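Local atomic coordinates of protein BA_2500 (Bacillus anthracis, PDB entry 4GUC), a protein that is of unknown function but folds as a small, beta-rich domain of the DUF5065 family, in the E-set clan. Residues Asn15-Leu18 / Leu19-Ala23. Residues are numbered along the deposited sequence; the frame is centred on the assembly and turned at random.
Sequences NYFL and LHHNA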
loop_
_atom_site.group_PDB
_atom_site.type_symbol
_atom_site.label_atom_id
_atom_site.label_comp_id
_atom_site.label_asym_id
_atom_site.label_seq_id
_atom_site.Cartn_x
_atom_site.Cartn_y
_atom_site.Cartn_z
ATOM N N ASN A 15 8.607 -3.642 7.907
ATOM C CA ASN A 15 8.023 -4.176 9.113
ATOM C C ASN A 15 6.869 -3.238 9.481
ATOM O O ASN A 15 7.063 -2.020 9.480
ATOM C CB ASN A 15 9.138 -4.211 10.169
ATOM C CG ASN A 15 8.662 -4.591 11.481
ATOM O OD1 ASN A 15 8.126 -3.733 12.200
ATOM N ND2 ASN A 15 8.960 -5.814 11.897
ATOM N N TYR A 16 5.703 -3.804 9.830
ATOM C CA TYR A 16 4.525 -2.985 10.129
ATOM C C TYR A 16 4.765 -2.047 11.314
ATOM O O TYR A 16 4.367 -0.889 11.268
ATOM C CB TYR A 16 3.232 -3.782 10.262
ATOM C CG TYR A 16 2.024 -2.885 10.289
ATOM C CD1 TYR A 16 1.417 -2.476 9.098
ATOM C CD2 TYR A 16 1.505 -2.407 11.476
ATOM C CE1 TYR A 16 0.329 -1.633 9.097
ATOM C CE2 TYR A 16 0.428 -1.576 11.480
ATOM C CZ TYR A 16 -0.173 -1.178 10.303
ATOM O OH TYR A 16 -1.273 -0.316 10.317
ATOM N N PHE A 17 5.383 -2.523 12.391
ATOM C CA PHE A 17 5.650 -1.655 13.528
ATOM C C PHE A 17 6.445 -0.417 13.070
ATOM O O PHE A 17 6.109 0.722 13.413
ATOM C CB PHE A 17 6.423 -2.378 14.634
ATOM C CG PHE A 17 6.701 -1.517 15.832
ATOM C CD1 PHE A 17 5.864 -1.515 16.928
ATOM C CD2 PHE A 17 7.807 -0.670 15.861
ATOM C CE1 PHE A 17 6.134 -0.704 18.032
ATOM C CE2 PHE A 17 8.067 0.139 16.948
ATOM C CZ PHE A 17 7.211 0.125 18.021
ATOM N N LEU A 18 7.500 -0.625 12.274
ATOM C CA LEU A 18 8.317 0.497 11.831
ATOM C C LEU A 18 7.564 1.412 10.893
ATOM O O LEU A 18 7.674 2.649 11.007
ATOM C CB LEU A 18 9.645 0.010 11.265
ATOM C CG LEU A 18 10.648 -0.568 12.297
ATOM C CD1 LEU A 18 11.887 -1.107 11.557
ATOM C CD2 LEU A 18 11.047 0.464 13.325
ATOM N N LEU A 19 6.772 0.836 10.018
ATOM C CA LEU A 19 5.952 1.634 9.081
ATOM C C LEU A 19 4.999 2.523 9.878
ATOM O O LEU A 19 4.927 3.745 9.680
ATOM C CB LEU A 19 5.151 0.694 8.160
ATOM C CG LEU A 19 4.242 1.393 7.143
ATOM C CD1 LEU A 19 5.111 2.086 6.061
ATOM C CD2 LEU A 19 3.213 0.447 6.558
ATOM N N HIS A 20 4.308 1.917 10.827
ATOM C CA HIS A 20 3.332 2.623 11.632
ATOM C C HIS A 20 3.958 3.666 12.524
ATOM O O HIS A 20 3.266 4.600 12.940
ATOM C CB HIS A 20 2.526 1.537 12.374
ATOM C CG HIS A 20 1.425 2.005 13.254
ATOM N ND1 HIS A 20 0.373 2.755 12.790
ATOM C CD2 HIS A 20 1.101 1.636 14.515
ATOM C CE1 HIS A 20 -0.503 2.925 13.761
ATOM N NE2 HIS A 20 -0.095 2.244 14.816
ATOM N N HIS A 21 5.232 3.536 12.842
ATOM C CA HIS A 21 5.910 4.504 13.698
ATOM C C HIS A 21 6.775 5.509 12.928
ATOM O O HIS A 21 7.436 6.350 13.534
ATOM C CB HIS A 21 6.684 3.774 14.819
ATOM C CG HIS A 21 5.770 3.166 15.843
ATOM N ND1 HIS A 21 5.159 1.945 15.661
ATOM C CD2 HIS A 21 5.333 3.631 17.041
ATOM C CE1 HIS A 21 4.384 1.685 16.699
ATOM N NE2 HIS A 21 4.486 2.679 17.558
ATOM N N ASN A 22 6.765 5.433 11.604
ATOM C CA ASN A 22 7.561 6.361 10.768
ATOM C C ASN A 22 6.839 6.992 9.597
ATOM O O ASN A 22 7.009 8.184 9.334
ATOM C CB ASN A 22 8.792 5.600 10.295
ATOM C CG ASN A 22 9.753 5.388 11.424
ATOM O OD1 ASN A 22 10.472 6.314 11.804
ATOM N ND2 ASN A 22 9.804 4.179 11.966
ATOM N N ALA A 23 6.046 6.229 8.878
ATOM C CA ALA A 23 5.349 6.784 7.724
ATOM C C ALA A 23 4.189 7.638 8.148
ATOM O O ALA A 23 3.661 7.478 9.248
ATOM C CB ALA A 23 4.848 5.656 6.779
#
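Tyr16 and Leu19 meet on the inner side of a short helix, Leu19 CD2 lying 4.3 Å from Tyr16 CD1 in a loose apolar contact. Leu19, the buried member, turns inward onto Val101 and Val103. Further round the tyrosine ring, CE2 comes 3.9 Å from His20 CB. The hydroxyl of Tyr16 is held by Ser115 N and the imidazole of His20 by Tyr112 OH, fastening the helix to strand 109-119. Regular helix bonding runs beneath these side chains, Leu19 N to Asn15 O and His20 N to Tyr16 O. Leu18 and Asn22 run side by side: Leu18 O takes a bond from Asn22 ND2 at 2.8 Å, and Leu18 CD2 is 4.1 Å from that amide nitrogen. On the outer side Phe17 and His21 stack face to face, centroids 3.9 Å apart and planes at 20°, with His21 ND1 over the middle of the phenylalanine ring. They reach this overlap by different first torsions: Phe17, CG anti to the backbone N (chi1 -179°), sets out away from the following residues and its ring end comes back over the imidazole, while His21, CG beside its own N (chi1 -71°), heads toward the preceding turn. The same ND1 donates to Phe17 O at 2.7 Å, in the imidazole plane, which places the proton on ND1; this bond and the stack together should hold the ring's rotation. The backbone N of His21 reaches Phe17 O and Leu18 O only weakly. At the start, Asn15 OD1 accepts from Leu18 N at 3.2 Å, on a lone pair in the carbonyl plane: a classic N-cap opening a short helix packed against a beta sheet.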